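Local coordinates for protein type III effector HopA1 (Pseudomonas syringae pv. tomato str. DC3000, PDB 4RSX) that probably acts inside plant cells as a bacterial effector delivered by type III secretion, the chain here being the C-terminal two-thirds of the protein, at residues Pro42-Asp45 with Glu46-Glu49; Asp83-Ile86 with Ala87-Asp91. One frame throughout, in Å; residues are numbered along the deposited sequence.

Interaction 1. Residues Pro42-Asp45 with Glu46-Glu49; sequences PMSD and EQQE
With chi1 of 68°, Ser44 holds its OG between its own backbone N and carbonyl carbon, where it can accept from the first turn of the helix, while Gln47 sets CG anti to its carbonyl carbon (chi1 -77°) and runs on extended, bringing its amide back to Ser44. The two residues therefore grip each other reciprocally. Gln47 N donates to Ser44 OG at 3.2 Å, and in return Ser44 N donates to Gln47 OE1 at 2.9 Å along a nearly straight N-H...O line of 168°. The same OE1 also takes a weak bond from Ser44 OG, so the amide oxygen accepts from both polar groups of the serine.

Gln48 makes a second link back to the loop. Its extended chain passes Met43, CG against CG at 3.5 Å, and NE2 donates a hydrogen bond to Met43 O at 3.0 Å; the acceptor lies in the plane of the Gln48 amide, whereas the donor is tilted from the plane of the Met43 carbonyl. The first two torsions of Met43 set SD 3.5 Å from Gln47 C, against the helix backbone. Gln48 also packs on the loop residues Pro148 and Ala149, and Glu49 forms a salt bridge with Lys93. Helical bonding starts with Gln48 N to Ser44 O (2.9 Å), followed by Glu49 N to Asp45 O. Ser44 is thus the N-cap of helix 45-58, and its exchange with Gln47 is a classic capping box.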
ATOM      1  N   PRO A  42       1.813 -15.859 -10.265  1.00 30.00           N
ATOM      2  CA  PRO A  42       2.623 -14.767 -10.819  1.00 23.32           C
ATOM      3  C   PRO A  42       2.456 -14.627 -12.323  1.00 23.33           C
ATOM      4  O   PRO A  42       2.035 -15.582 -12.998  1.00 23.56           O
ATOM      5  CB  PRO A  42       4.064 -15.205 -10.523  1.00 25.92           C
ATOM      6  CG  PRO A  42       3.953 -16.247  -9.419  1.00 28.07           C
ATOM      7  CD  PRO A  42       2.634 -16.911  -9.633  1.00 27.16           C
ATOM      8  N   MET A  43       2.773 -13.443 -12.836  1.00 14.07           N
ATOM      9  CA  MET A  43       2.913 -13.249 -14.269  1.00 14.28           C
ATOM     10  C   MET A  43       4.055 -14.141 -14.780  1.00 17.00           C
ATOM     11  O   MET A  43       4.894 -14.610 -14.003  1.00 15.61           O
ATOM     12  CB  MET A  43       3.198 -11.777 -14.583  1.00 10.92           C
ATOM     13  CG  MET A  43       4.620 -11.360 -14.276  1.00  8.48           C
ATOM     14  SD  MET A  43       4.949  -9.598 -14.517  1.00 15.66           S
ATOM     15  CE  MET A  43       4.199  -8.917 -13.027  1.00 10.26           C
ATOM     16  N   SER A  44       4.083 -14.382 -16.086  1.00 17.81           N
ATOM     17  CA  SER A  44       5.044 -15.314 -16.676  1.00 17.93           C
ATOM     18  C   SER A  44       6.483 -14.790 -16.591  1.00 22.68           C
ATOM     19  O   SER A  44       6.707 -13.626 -16.226  1.00 21.10           O
ATOM     20  CB  SER A  44       4.674 -15.573 -18.136  1.00 13.78           C
ATOM     21  OG  SER A  44       4.869 -14.402 -18.915  1.00 15.97           O
ATOM     22  N   ASP A  45       7.455 -15.640 -16.928  1.00 22.15           N
ATOM     23  CA  ASP A  45       8.863 -15.219 -16.965  1.00 24.38           C
ATOM     24  C   ASP A  45       9.116 -14.035 -17.904  1.00 25.55           C
ATOM     25  O   ASP A  45       9.811 -13.077 -17.539  1.00 27.24           O
ATOM     26  CB  ASP A  45       9.777 -16.388 -17.358  1.00 29.81           C
ATOM     27  CG  ASP A  45      10.145 -17.268 -16.180  1.00 37.99           C
ATOM     28  OD1 ASP A  45      10.486 -18.448 -16.414  1.00 54.75           O
ATOM     29  OD2 ASP A  45      10.094 -16.790 -15.023  1.00 38.84           O
ATOM     30  N   GLU A  46       8.559 -14.105 -19.110  1.00 19.17           N
ATOM     31  CA  GLU A  46       8.699 -13.025 -20.075  1.00 19.35           C
ATOM     32  C   GLU A  46       8.029 -11.759 -19.575  1.00 19.20           C
ATOM     33  O   GLU A  46       8.523 -10.656 -19.806  1.00 21.53           O
ATOM     34  CB  GLU A  46       8.060 -13.414 -21.413  1.00 18.14           C
ATOM     35  CG  GLU A  46       8.948 -14.220 -22.313  1.00 24.33           C
ATOM     36  CD  GLU A  46       8.215 -14.724 -23.530  1.00 20.94           C
ATOM     37  OE1 GLU A  46       7.992 -15.957 -23.600  1.00 19.79           O
ATOM     38  OE2 GLU A  46       7.849 -13.889 -24.397  1.00 20.90           O
ATOM     39  N   GLN A  47       6.881 -11.920 -18.924  1.00 19.04           N
ATOM     40  CA  GLN A  47       6.163 -10.769 -18.392  1.00 19.56           C
ATOM     41  C   GLN A  47       6.987 -10.065 -17.305  1.00 16.68           C
ATOM     42  O   GLN A  47       7.073  -8.835 -17.294  1.00 18.55           O
ATOM     43  CB  GLN A  47       4.751 -11.173 -17.938  1.00 15.46           C
ATOM     44  CG  GLN A  47       3.791 -11.352 -19.142  1.00 15.07           C
ATOM     45  CD  GLN A  47       2.468 -11.988 -18.765  1.00 13.84           C
ATOM     46  OE1 GLN A  47       2.352 -12.676 -17.736  1.00 16.22           O
ATOM     47  NE2 GLN A  47       1.453 -11.761 -19.594  1.00 12.65           N
ATOM     48  N   GLN A  48       7.632 -10.848 -16.440  1.00 13.48           N
ATOM     49  CA  GLN A  48       8.554 -10.312 -15.426  1.00 14.91           C
ATOM     50  C   GLN A  48       9.710  -9.534 -16.052  1.00 17.53           C
ATOM     51  O   GLN A  48      10.030  -8.410 -15.643  1.00 15.64           O
ATOM     52  CB  GLN A  48       9.080 -11.451 -14.535  1.00 12.44           C
ATOM     53  CG  GLN A  48       7.961 -12.120 -13.726  1.00 14.06           C
ATOM     54  CD  GLN A  48       8.428 -13.273 -12.838  1.00 19.51           C
ATOM     55  OE1 GLN A  48       9.497 -13.217 -12.218  1.00 23.24           O
ATOM     56  NE2 GLN A  48       7.612 -14.317 -12.760  1.00 13.95           N
ATOM     57  N   GLU A  49      10.320 -10.125 -17.071  1.00 21.00           N
ATOM     58  CA  GLU A  49      11.411  -9.463 -17.766  1.00 21.85           C
ATOM     59  C   GLU A  49      10.967  -8.162 -18.432  1.00 19.32           C
ATOM     60  O   GLU A  49      11.688  -7.169 -18.395  1.00 23.30           O
ATOM     61  CB  GLU A  49      12.058 -10.421 -18.776  1.00 20.91           C
ATOM     62  CG  GLU A  49      12.764 -11.615 -18.107  1.00 27.27           C
ATOM     63  CD  GLU A  49      14.071 -11.217 -17.411  1.00 35.49           C
ATOM     64  OE1 GLU A  49      14.571 -10.097 -17.663  1.00 35.87           O
ATOM     65  OE2 GLU A  49      14.603 -12.024 -16.618  1.00 43.58           O
TER

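Interaction 2. Residues Asp83-Ile86 with Ala87-Asp91; sequences DKYI and AESPD
Lys84 reaches Glu88 one helical turn on: its CB leads to CG, which rests 3.8 Å from Glu88 OE2; CE then comes within 3.7 Å of Glu88 OE2, on the oxygen side of the carboxylate, and the bend at chi4 (-60°) turns NZ onto it. There NZ forms a salt bridge with Glu88 OE1 at 2.5 Å, a length probably shortened by coordinate error, meeting it on the syn side but 33° out of the carboxylate plane. The second oxygen, Glu88 OE2, is 3.0 Å from the same NZ, so the ammonium group lies close to both. This i to i+4 pair spans the last turn of helix 82-88, where the backbone begins to unwind: Tyr85 O accepts from Ser89 N at 2.8 Å and also from Glu88 N, which sits well above the carbonyl plane. Beyond it, Ser89 OG takes the N-H of Asp91 at 3.0 Å, closing an ST turn as the chain leaves the helix. The ring of Tyr85 packs against this exit. Ser89 CB stands over its centre in a CH-pi contact, 3.6 Å from the centroid and 14° off the ring normal. Tyr85 also touches Asp70, Phe95 and Tyr97, while Ile86 packs against Leu52 and Lys56 of helix 45-58.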
ATOM      1  N   ASP A  83      19.971   0.060 -13.623  1.00 28.09           N
ATOM      2  CA  ASP A  83      20.356  -0.968 -14.595  1.00 32.81           C
ATOM      3  C   ASP A  83      21.320  -1.991 -14.002  1.00 29.42           C
ATOM      4  O   ASP A  83      21.210  -3.185 -14.275  1.00 33.85           O
ATOM      5  CB  ASP A  83      20.946  -0.329 -15.860  1.00 30.62           C
ATOM      6  CG  ASP A  83      19.939   0.530 -16.605  1.00 35.85           C
ATOM      7  OD1 ASP A  83      18.862   0.830 -16.040  1.00 35.08           O
ATOM      8  OD2 ASP A  83      20.229   0.923 -17.756  1.00 42.21           O
ATOM      9  N   LYS A  84      22.244  -1.522 -13.169  1.00 30.09           N
ATOM     10  CA  LYS A  84      23.222  -2.400 -12.531  1.00 30.38           C
ATOM     11  C   LYS A  84      22.588  -3.310 -11.487  1.00 34.49           C
ATOM     12  O   LYS A  84      22.915  -4.491 -11.418  1.00 32.90           O
ATOM     13  CB  LYS A  84      24.354  -1.588 -11.895  1.00 40.00           C
ATOM     14  CG  LYS A  84      25.541  -2.433 -11.420  1.00 48.90           C
ATOM     15  CD  LYS A  84      26.590  -1.589 -10.682  1.00 49.71           C
ATOM     16  CE  LYS A  84      27.903  -2.350 -10.492  1.00 54.64           C
ATOM     17  NZ  LYS A  84      27.738  -3.604  -9.709  1.00 59.74           N
ATOM     18  N   TYR A  85      21.682  -2.762 -10.674  1.00 38.55           N
ATOM     19  CA  TYR A  85      20.979  -3.571  -9.669  1.00 33.12           C
ATOM     20  C   TYR A  85      20.182  -4.708 -10.326  1.00 28.87           C
ATOM     21  O   TYR A  85      20.236  -5.859  -9.888  1.00 32.94           O
ATOM     22  CB  TYR A  85      20.060  -2.694  -8.794  1.00 29.09           C
ATOM     23  CG  TYR A  85      19.307  -3.476  -7.730  1.00 28.85           C
ATOM     24  CD1 TYR A  85      19.877  -3.719  -6.486  1.00 25.91           C
ATOM     25  CD2 TYR A  85      18.023  -3.979  -7.978  1.00 28.10           C
ATOM     26  CE1 TYR A  85      19.199  -4.432  -5.510  1.00 29.04           C
ATOM     27  CE2 TYR A  85      17.331  -4.708  -7.003  1.00 24.50           C
ATOM     28  CZ  TYR A  85      17.932  -4.926  -5.773  1.00 30.52           C
ATOM     29  OH  TYR A  85      17.279  -5.639  -4.794  1.00 29.84           O
ATOM     30  N   ILE A  86      19.439  -4.383 -11.379  1.00 30.31           N
ATOM     31  CA  ILE A  86      18.617  -5.385 -12.059  1.00 32.53           C
ATOM     32  C   ILE A  86      19.497  -6.470 -12.687  1.00 35.06           C
ATOM     33  O   ILE A  86      19.149  -7.652 -12.690  1.00 31.33           O
ATOM     34  CB  ILE A  86      17.701  -4.727 -13.120  1.00 26.24           C
ATOM     35  CG1 ILE A  86      16.648  -3.859 -12.423  1.00 24.51           C
ATOM     36  CG2 ILE A  86      17.025  -5.780 -14.006  1.00 24.95           C
ATOM     37  CD1 ILE A  86      15.682  -3.170 -13.370  1.00 21.97           C
ATOM     38  N   ALA A  87      20.650  -6.046 -13.196  1.00 41.62           N
ATOM     39  CA  ALA A  87      21.596  -6.937 -13.860  1.00 43.70           C
ATOM     40  C   ALA A  87      22.232  -7.946 -12.905  1.00 42.68           C
ATOM     41  O   ALA A  87      22.514  -9.076 -13.302  1.00 48.39           O
ATOM     42  CB  ALA A  87      22.678  -6.115 -14.557  1.00 43.63           C
ATOM     43  N   GLU A  88      22.442  -7.544 -11.651  1.00 38.55           N
ATOM     44  CA  GLU A  88      23.274  -8.319 -10.727  1.00 37.70           C
ATOM     45  C   GLU A  88      22.558  -8.866  -9.505  1.00 39.29           C
ATOM     46  O   GLU A  88      22.859  -9.972  -9.055  1.00 47.65           O
ATOM     47  CB  GLU A  88      24.466  -7.480 -10.263  1.00 43.28           C
ATOM     48  CG  GLU A  88      25.314  -6.948 -11.408  1.00 45.92           C
ATOM     49  CD  GLU A  88      26.519  -6.145 -10.942  1.00 54.60           C
ATOM     50  OE1 GLU A  88      26.647  -5.876  -9.725  1.00 54.87           O
ATOM     51  OE2 GLU A  88      27.347  -5.779 -11.805  1.00 64.73           O
ATOM     52  N   SER A  89      21.645  -8.090  -8.935  1.00 33.58           N
ATOM     53  CA  SER A  89      20.969  -8.542  -7.723  1.00 35.50           C
ATOM     54  C   SER A  89      20.126  -9.773  -8.006  1.00 35.80           C
ATOM     55  O   SER A  89      19.371  -9.800  -8.982  1.00 36.69           O
ATOM     56  CB  SER A  89      20.093  -7.443  -7.120  1.00 29.08           C
ATOM     57  OG  SER A  89      19.364  -7.953  -6.017  1.00 29.22           O
ATOM     58  N   PRO A  90      20.272 -10.808  -7.166  1.00 37.91           N
ATOM     59  CA  PRO A  90      19.431 -12.008  -7.254  1.00 36.04           C
ATOM     60  C   PRO A  90      18.044 -11.741  -6.675  1.00 35.24           C
ATOM     61  O   PRO A  90      17.175 -12.616  -6.717  1.00 32.52           O
ATOM     62  CB  PRO A  90      20.176 -13.026  -6.378  1.00 37.57           C
ATOM     63  CG  PRO A  90      20.964 -12.184  -5.399  1.00 31.94           C
ATOM     64  CD  PRO A  90      21.345 -10.941  -6.161  1.00 36.74           C
ATOM     65  N   ASP A  91      17.841 -10.544  -6.134  1.00 36.49           N
ATOM     66  CA  ASP A  91      16.539 -10.177  -5.583  1.00 35.15           C
ATOM     67  C   ASP A  91      15.731  -9.240  -6.478  1.00 28.75           C
ATOM     68  O   ASP A  91      14.627  -8.848  -6.108  1.00 27.99           O
ATOM     69  CB  ASP A  91      16.715  -9.521  -4.223  1.00 35.32           C
ATOM     70  CG  ASP A  91      17.174 -10.490  -3.178  1.00 39.07           C
ATOM     71  OD1 ASP A  91      16.410 -11.434  -2.879  1.00 44.98           O
ATOM     72  OD2 ASP A  91      18.294 -10.303  -2.654  1.00 47.16           O
TER

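How the interactions relate
Interactions 1 and 2 follow one another along the chain and mark opposite kinds of helix boundary: residues 42-49 open helix 45-58, and residues 83-91 close the short helix 82-88. Their centres are 16 Å apart and their nearest atoms about 6 Å, so they do not touch, yet both lie on the same side of the chain's centre. Helix 45-58 connects them, since Ile86 of interaction 2 packs on its residues Leu52 and Lys56, farther along from the start built by interaction 1. Lys93, paired with Glu49, follows shortly after interaction 2, just before strand 96-101 of the antiparallel sheet. The two helix ends thus both lie in one peripheral part of the alpha/beta fold.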